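Local structure of malyl-CoA lyase/beta-methylmalyl-CoA lyase (5UGR) at residues 107-121 with 143-157. The protein belongs to the HpcH/HpaI aldolase/citrate lyase family, magnesium-containing enzymes of the TIM-barrel class, and is found as an assembly of six chains. Residues are numbered along the deposited sequence; the frame is centred on the assembly and turned at random. Where two conformers were deposited one is given.
Sequences VGVPADVYAIDVLTT and LGMANVEAIATSSKR
R157, in the loop beyond helix 148-151, meets D117, T120 and T121 of helix 110-127, a worked example of one long side chain using every part of its length. With CG anti to the carbonyl carbon (chi1 -57°) and the chain extended from CG to NE, the guanidinium is carried along to T121. On the way R157 CD passes 3.3 Å from D117 OD1. R157 NE donates a salt-bridging hydrogen bond to D117 OD1 at 2.8 Å, from well above the carboxylate plane, the two planes being 80° apart. At the tip, R157 NH2 donates to T121 OG1 (2.8 Å) along a nearly straight path, while T120 CG2 sits over the guanidinium centre. E124 also salt-bridges NH2, and NH1 is hydrogen-bonded to I133 O, which fixes the group's rotation. D117 OD2 accepts from S155 OG at 2.7 Å and from a water shared with S154 O. S155 OG in turn accepts a hydrogen bond from R157 N, forming an ST turn. At the contact's other end, I151 CD1 meets V107 CG1 at 3.8 Å, and P110 CG rests against A150 CB. This is lateral packing between helices that follow two neighbouring strands, in the outer layer of an eight-stranded TIM barrel.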
ATOM      1  N   VAL A 107      17.358 -10.993   6.802  1.00 11.91           N
ATOM      2  CA  VAL A 107      16.598  -9.776   6.431  1.00 11.38           C
ATOM      3  C   VAL A 107      15.089 -10.095   6.414  1.00 10.89           C
ATOM      4  O   VAL A 107      14.657 -11.120   5.878  1.00 12.42           O
ATOM      5  CB  VAL A 107      17.049  -9.217   5.056  1.00 11.46           C
ATOM      6  CG1 VAL A 107      16.191  -8.036   4.592  1.00 12.75           C
ATOM      7  CG2 VAL A 107      18.511  -8.798   5.148  1.00 13.74           C
ATOM      8  N   GLY A 108      14.318  -9.220   7.048  1.00 11.58           N
ATOM      9  CA  GLY A 108      12.878  -9.445   7.211  1.00 11.52           C
ATOM     10  C   GLY A 108      12.014  -8.492   6.434  1.00 11.37           C
ATOM     11  O   GLY A 108      10.973  -8.882   5.943  1.00 12.75           O
ATOM     12  N   VAL A 109      12.420  -7.236   6.352  1.00 10.55           N
ATOM     13  CA  VAL A 109      11.644  -6.172   5.720  1.00 11.41           C
ATOM     14  C   VAL A 109      12.595  -5.208   4.987  1.00 11.00           C
ATOM     15  O   VAL A 109      13.791  -5.126   5.305  1.00 11.89           O
ATOM     16  CB  VAL A 109      10.780  -5.381   6.726  1.00 11.37           C
ATOM     17  CG1 VAL A 109       9.774  -6.274   7.406  1.00 13.18           C
ATOM     18  CG2 VAL A 109      11.623  -4.675   7.785  1.00 13.05           C
ATOM     19  N   PRO A 110      12.103  -4.460   3.998  1.00 10.57           N
ATOM     20  CA  PRO A 110      12.961  -3.539   3.251  1.00 10.49           C
ATOM     21  C   PRO A 110      13.725  -2.527   4.128  1.00 11.10           C
ATOM     22  O   PRO A 110      14.880  -2.185   3.837  1.00 11.73           O
ATOM     23  CB  PRO A 110      12.034  -2.870   2.266  1.00 13.67           C
ATOM     24  CG  PRO A 110      10.790  -3.539   2.323  1.00 16.49           C
ATOM     25  CD  PRO A 110      10.757  -4.543   3.419  1.00 11.46           C
ATOM     26  N   ALA A 111      13.096  -2.083   5.216  1.00 10.92           N
ATOM     27  CA  ALA A 111      13.732  -1.067   6.071  1.00 11.01           C
ATOM     28  C   ALA A 111      14.989  -1.623   6.754  1.00 11.04           C
ATOM     29  O   ALA A 111      15.874  -0.825   7.148  1.00 12.00           O
ATOM     30  CB  ALA A 111      12.761  -0.530   7.117  1.00 11.82           C
ATOM     31  N   ASP A 112      15.111  -2.958   6.891  1.00 11.21           N
ATOM     32  CA  ASP A 112      16.364  -3.531   7.404  1.00 10.70           C
ATOM     33  C   ASP A 112      17.519  -3.126   6.483  1.00 10.31           C
ATOM     34  O   ASP A 112      18.634  -2.755   6.931  1.00 12.39           O
ATOM     35  CB  ASP A 112      16.289  -5.075   7.479  1.00 11.01           C
ATOM     36  CG  ASP A 112      15.380  -5.611   8.606  1.00 12.07           C
ATOM     37  OD1 ASP A 112      15.327  -4.968   9.667  1.00 12.23           O
ATOM     38  OD2 ASP A 112      14.829  -6.714   8.336  1.00 12.20           O
ATOM     39  N   VAL A 113      17.283  -3.223   5.194  1.00 10.86           N
ATOM     40  CA  VAL A 113      18.314  -2.909   4.194  1.00 11.43           C
ATOM     41  C   VAL A 113      18.590  -1.403   4.165  1.00 11.79           C
ATOM     42  O   VAL A 113      19.753  -0.975   4.112  1.00 11.76           O
ATOM     43  CB  VAL A 113      17.949  -3.453   2.824  1.00 11.26           C
ATOM     44  CG1 VAL A 113      19.096  -3.213   1.828  1.00 12.39           C
ATOM     45  CG2 VAL A 113      17.645  -4.927   2.877  1.00 12.95           C
ATOM     46  N   TYR A 114      17.536  -0.602   4.220  1.00 11.30           N
ATOM     47  CA  TYR A 114      17.651   0.848   4.307  1.00 11.02           C
ATOM     48  C   TYR A 114      18.585   1.233   5.447  1.00 11.32           C
ATOM     49  O   TYR A 114      19.437   2.129   5.314  1.00 12.58           O
ATOM     50  CB  TYR A 114      16.275   1.483   4.407  1.00 11.67           C
ATOM     51  CG  TYR A 114      16.116   2.958   4.237  1.00 11.04           C
ATOM     52  CD1 TYR A 114      16.401   3.850   5.270  1.00 11.21           C
ATOM     53  CD2 TYR A 114      15.659   3.492   3.007  1.00 12.09           C
ATOM     54  CE1 TYR A 114      16.131   5.224   5.155  1.00 11.10           C
ATOM     55  CE2 TYR A 114      15.408   4.843   2.886  1.00 11.67           C
ATOM     56  CZ  TYR A 114      15.620   5.717   3.942  1.00 11.65           C
ATOM     57  OH  TYR A 114      15.356   7.055   3.789  1.00 11.29           O
ATOM     58  N   ALA A 115      18.383   0.612   6.602  1.00 10.97           N
ATOM     59  CA  ALA A 115      19.206   0.948   7.769  1.00 11.97           C
ATOM     60  C   ALA A 115      20.676   0.768   7.515  1.00 11.75           C
ATOM     61  O   ALA A 115      21.481   1.624   7.950  1.00 13.54           O
ATOM     62  CB  ALA A 115      18.741   0.162   8.984  1.00 12.81           C
ATOM     63  N   ILE A 116      21.032  -0.354   6.877  1.00 11.43           N
ATOM     64  CA  ILE A 116      22.447  -0.612   6.582  1.00 11.79           C
ATOM     65  C   ILE A 116      22.944   0.338   5.502  1.00 12.14           C
ATOM     66  O   ILE A 116      24.117   0.742   5.511  1.00 13.60           O
ATOM     67  CB  ILE A 116      22.680  -2.097   6.244  1.00 13.18           C
ATOM     68  CG1 ILE A 116      22.055  -2.994   7.313  1.00 14.30           C
ATOM     69  CG2 ILE A 116      24.181  -2.403   6.089  1.00 14.40           C
ATOM     70  CD1 ILE A 116      22.339  -2.678   8.734  1.00 15.97           C
ATOM     71  N   ASP A 117      22.074   0.710   4.566  1.00 11.60           N
ATOM     72  CA  ASP A 117      22.436   1.675   3.513  1.00 11.75           C
ATOM     73  C   ASP A 117      22.776   3.060   4.154  1.00 13.27           C
ATOM     74  O   ASP A 117      23.803   3.646   3.800  1.00 13.43           O
ATOM     75  CB  ASP A 117      21.281   1.738   2.522  1.00 12.16           C
ATOM     76  CG  ASP A 117      21.648   2.198   1.142  1.00 13.16           C
ATOM     77  OD1 ASP A 117      22.780   2.692   0.928  1.00 14.03           O
ATOM     78  OD2 ASP A 117      20.730   2.141   0.269  1.00 14.31           O
ATOM     79  N   VAL A 118      21.980   3.527   5.128  1.00 12.39           N
ATOM     80  CA  VAL A 118      22.252   4.775   5.800  1.00 12.17           C
ATOM     81  C   VAL A 118      23.678   4.717   6.404  1.00 12.53           C
ATOM     82  O   VAL A 118      24.497   5.614   6.152  1.00 13.07           O
ATOM     83  CB  VAL A 118      21.220   5.052   6.882  1.00 12.73           C
ATOM     84  CG1 VAL A 118      21.636   6.249   7.712  1.00 15.13           C
ATOM     85  CG2 VAL A 118      19.821   5.320   6.259  1.00 12.87           C
ATOM     86  N   LEU A 119      23.942   3.689   7.209  1.00 12.95           N
ATOM     87  CA  LEU A 119      25.205   3.617   7.959  1.00 13.78           C
ATOM     88  C   LEU A 119      26.369   3.512   6.991  1.00 15.34           C
ATOM     89  O   LEU A 119      27.396   4.222   7.154  1.00 14.23           O
ATOM     90  CB  LEU A 119      25.110   2.467   8.952  1.00 14.36           C
ATOM     91  CG  LEU A 119      26.337   2.256   9.848  1.00 16.49           C
ATOM     92  CD1 LEU A 119      26.652   3.518  10.669  1.00 16.81           C
ATOM     93  CD2 LEU A 119      26.088   1.081  10.764  1.00 16.83           C
ATOM     94  N   THR A 120      26.278   2.585   6.041  1.00 13.96           N
ATOM     95  CA  THR A 120      27.330   2.373   5.052  1.00 13.59           C
ATOM     96  C   THR A 120      27.617   3.637   4.259  1.00 14.38           C
ATOM     97  O   THR A 120      28.808   4.025   4.077  1.00 14.17           O
ATOM     98  CB  THR A 120      26.968   1.223   4.099  1.00 14.30           C
ATOM     99  OG1 THR A 120      26.753   0.008   4.864  1.00 14.73           O
ATOM    100  CG2 THR A 120      28.081   0.989   3.113  1.00 16.24           C
ATOM    101  N   THR A 121      26.559   4.319   3.835  1.00 14.51           N
ATOM    102  CA  THR A 121      26.739   5.531   3.068  1.00 13.73           C
ATOM    103  C   THR A 121      27.523   6.594   3.859  1.00 13.65           C
ATOM    104  O   THR A 121      28.428   7.262   3.309  1.00 14.42           O
ATOM    105  CB  THR A 121      25.411   6.086   2.520  1.00 13.70           C
ATOM    106  OG1 THR A 121      24.780   5.042   1.750  1.00 14.75           O
ATOM    107  CG2 THR A 121      25.635   7.316   1.677  1.00 15.15           C
ATOM    108  N   LEU A 143       9.846 -14.769   7.738  1.00 11.82           N
ATOM    109  CA  LEU A 143       9.557 -13.328   7.604  1.00 11.28           C
ATOM    110  C   LEU A 143      10.151 -12.748   6.358  1.00 11.57           C
ATOM    111  O   LEU A 143       9.456 -12.020   5.602  1.00 12.93           O
ATOM    112  CB  LEU A 143      10.018 -12.521   8.837  1.00 12.88           C
ATOM    113  CG  LEU A 143       9.658 -11.013   8.913  1.00 12.19           C
ATOM    114  CD1 LEU A 143       8.161 -10.766   8.910  1.00 12.81           C
ATOM    115  CD2 LEU A 143      10.347 -10.374  10.104  1.00 13.82           C
ATOM    116  N   GLY A 144      11.437 -13.012   6.122  1.00 12.01           N
ATOM    117  CA  GLY A 144      12.049 -12.514   4.908  1.00 12.17           C
ATOM    118  C   GLY A 144      11.397 -13.083   3.648  1.00 11.81           C
ATOM    119  O   GLY A 144      11.188 -12.366   2.655  1.00 12.46           O
ATOM    120  N   MET A 145      11.079 -14.389   3.671  1.00 11.10           N
ATOM    121  CA  MET A 145      10.417 -14.983   2.516  1.00 12.35           C
ATOM    122  C   MET A 145       9.067 -14.329   2.251  1.00 11.70           C
ATOM    123  O   MET A 145       8.676 -14.138   1.096  1.00 15.17           O
ATOM    124  CB  MET A 145      10.267 -16.487   2.729  1.00 14.18           C
ATOM    125  CG  MET A 145       9.770 -17.227   1.529  1.00 14.52           C
ATOM    126  SD  MET A 145      10.823 -17.149   0.044  1.00 15.77           S
ATOM    127  CE  MET A 145      12.255 -18.057   0.599  1.00 16.68           C
ATOM    128  N   ALA A 146       8.327 -14.016   3.308  1.00 11.94           N
ATOM    129  CA  ALA A 146       7.016 -13.354   3.166  1.00 11.77           C
ATOM    130  C   ALA A 146       7.069 -11.923   2.609  1.00 13.09           C
ATOM    131  O   ALA A 146       6.066 -11.402   2.108  1.00 17.25           O
ATOM    132  CB  ALA A 146       6.329 -13.349   4.509  1.00 12.54           C
ATOM    133  N   ASN A 147       8.272 -11.295   2.653  1.00 11.38           N
ATOM    134  CA  ASN A 147       8.498  -9.949   2.218  1.00 11.80           C
ATOM    135  C   ASN A 147       9.543  -9.863   1.102  1.00 12.19           C
ATOM    136  O   ASN A 147      10.050  -8.774   0.813  1.00 12.92           O
ATOM    137  CB  ASN A 147       8.885  -9.064   3.411  1.00 12.25           C
ATOM    138  CG  ASN A 147       7.737  -8.915   4.370  1.00 14.18           C
ATOM    139  OD1 ASN A 147       6.767  -8.230   4.055  1.00 18.04           O
ATOM    140  ND2 ASN A 147       7.820  -9.532   5.487  1.00 16.76           N
ATOM    141  N   VAL A 148       9.824 -10.991   0.428  1.00 11.57           N
ATOM    142  CA  VAL A 148      11.000 -11.020  -0.439  1.00 11.84           C
ATOM    143  C   VAL A 148      10.907 -10.083  -1.629  1.00 13.32           C
ATOM    144  O   VAL A 148      11.914  -9.489  -2.039  1.00 12.72           O
ATOM    145  CB  VAL A 148      11.326 -12.471  -0.861  1.00 12.96           C
ATOM    146  CG1 VAL A 148      10.261 -13.119  -1.721  1.00 13.31           C
ATOM    147  CG2 VAL A 148      12.722 -12.585  -1.458  1.00 13.56           C
ATOM    148  N   GLU A 149       9.704  -9.909  -2.183  1.00 12.12           N
ATOM    149  CA  GLU A 149       9.543  -9.050  -3.331  0.50 11.70           C
ATOM    150  C   GLU A 149       9.813  -7.596  -2.973  1.00 12.55           C
ATOM    151  O   GLU A 149      10.457  -6.862  -3.728  1.00 14.91           O
ATOM    152  CB  GLU A 149       8.140  -9.197  -3.925  0.50 11.17           C
ATOM    153  CG  GLU A 149       7.808 -10.601  -4.394  0.50 10.38           C
ATOM    154  CD  GLU A 149       7.268 -11.551  -3.325  0.50 10.89           C
ATOM    155  OE1 GLU A 149       7.040 -11.193  -2.054  0.50  9.23           O
ATOM    156  OE2 GLU A 149       7.078 -12.719  -3.810  0.50 10.18           O
ATOM    157  N   ALA A 150       9.317  -7.164  -1.811  1.00 11.70           N
ATOM    158  CA  ALA A 150       9.610  -5.839  -1.303  1.00 12.64           C
ATOM    159  C   ALA A 150      11.068  -5.630  -0.942  1.00 12.42           C
ATOM    160  O   ALA A 150      11.651  -4.549  -1.216  1.00 14.11           O
ATOM    161  CB  ALA A 150       8.697  -5.507  -0.090  1.00 14.37           C
ATOM    162  N   ILE A 151      11.675  -6.650  -0.380  1.00 11.15           N
ATOM    163  CA  ILE A 151      13.120  -6.533  -0.063  1.00 11.07           C
ATOM    164  C   ILE A 151      13.926  -6.330  -1.333  1.00 11.66           C
ATOM    165  O   ILE A 151      14.932  -5.625  -1.343  1.00 12.59           O
ATOM    166  CB  ILE A 151      13.584  -7.782   0.745  1.00 11.75           C
ATOM    167  CG1 ILE A 151      12.937  -7.785   2.150  1.00 12.83           C
ATOM    168  CG2 ILE A 151      15.099  -7.851   0.843  1.00 13.43           C
ATOM    169  CD1 ILE A 151      12.973  -9.132   2.848  1.00 13.97           C
ATOM    170  N   ALA A 152      13.484  -6.935  -2.444  1.00 11.81           N
ATOM    171  CA  ALA A 152      14.265  -6.866  -3.665  1.00 12.04           C
ATOM    172  C   ALA A 152      14.463  -5.452  -4.230  1.00 13.29           C
ATOM    173  O   ALA A 152      15.390  -5.256  -5.011  1.00 14.78           O
ATOM    174  CB  ALA A 152      13.608  -7.738  -4.746  1.00 13.44           C
ATOM    175  N   THR A 153      13.598  -4.513  -3.872  1.00 11.74           N
ATOM    176  CA  THR A 153      13.671  -3.142  -4.311  1.00 12.38           C
ATOM    177  C   THR A 153      14.104  -2.153  -3.228  1.00 12.19           C
ATOM    178  O   THR A 153      13.848  -0.947  -3.326  1.00 16.05           O
ATOM    179  CB  THR A 153      12.396  -2.674  -5.014  1.00 14.17           C
ATOM    180  OG1 THR A 153      11.313  -2.711  -4.096  1.00 15.55           O
ATOM    181  CG2 THR A 153      12.102  -3.522  -6.270  1.00 18.10           C
ATOM    182  N   SER A 154      14.803  -2.659  -2.213  1.00 13.14           N
ATOM    183  CA  SER A 154      15.048  -1.845  -1.022  1.00 12.28           C
ATOM    184  C   SER A 154      16.297  -0.985  -1.021  1.00 12.60           C
ATOM    185  O   SER A 154      16.426  -0.177  -0.088  1.00 13.96           O
ATOM    186  CB  SER A 154      15.106  -2.777   0.185  1.00 12.75           C
ATOM    187  OG  SER A 154      16.149  -3.724   0.114  1.00 13.86           O
ATOM    188  N   SER A 155      17.180  -1.137  -2.008  1.00 12.74           N
ATOM    189  CA  SER A 155      18.407  -0.307  -2.022  1.00 12.45           C
ATOM    190  C   SER A 155      19.046  -0.363  -3.392  1.00 12.41           C
ATOM    191  O   SER A 155      19.162  -1.437  -3.976  1.00 13.70           O
ATOM    192  CB  SER A 155      19.421  -0.816  -1.017  1.00 12.99           C
ATOM    193  OG  SER A 155      20.674  -0.139  -1.115  1.00 13.40           O
ATOM    194  N   LYS A 156      19.571   0.778  -3.832  1.00 14.16           N
ATOM    195  CA  LYS A 156      20.357   0.821  -5.069  1.00 15.70           C
ATOM    196  C   LYS A 156      21.647   0.014  -4.976  1.00 14.14           C
ATOM    197  O   LYS A 156      22.226  -0.362  -6.017  1.00 15.29           O
ATOM    198  CB  LYS A 156      20.657   2.276  -5.435  1.00 18.97           C
ATOM    199  CG  LYS A 156      19.423   3.009  -5.946  1.00 25.58           C
ATOM    200  CD  LYS A 156      19.771   4.426  -6.451  1.00 36.90           C
ATOM    201  CE  LYS A 156      20.201   5.404  -5.369  1.00 39.98           C
ATOM    202  NZ  LYS A 156      19.147   5.659  -4.309  1.00 47.11           N
ATOM    203  N   ARG A 157      22.084  -0.279  -3.737  1.00 13.25           N
ATOM    204  CA  ARG A 157      23.234  -1.150  -3.527  1.00 13.68           C
ATOM    205  C   ARG A 157      22.971  -2.598  -3.677  1.00 11.89           C
ATOM    206  O   ARG A 157      23.910  -3.383  -3.758  1.00 13.83           O
ATOM    207  CB  ARG A 157      23.870  -0.940  -2.158  1.00 13.20           C
ATOM    208  CG  ARG A 157      24.326   0.467  -1.823  1.00 13.97           C
ATOM    209  CD  ARG A 157      24.917   0.526  -0.425  1.00 14.05           C
ATOM    210  NE  ARG A 157      25.303   1.850  -0.032  1.00 14.94           N
ATOM    211  CZ  ARG A 157      26.502   2.404  -0.219  1.00 15.91           C
ATOM    212  NH1 ARG A 157      27.499   1.727  -0.775  1.00 16.44           N
ATOM    213  NH2 ARG A 157      26.689   3.651   0.196  1.00 17.37           N
TER
HETATM  214  O   HOH W   1      18.047   1.909   0.976  1.00 13.52           O
HETATM  215  O   HOH W   2      18.942   3.237  -2.460  1.00 41.10           O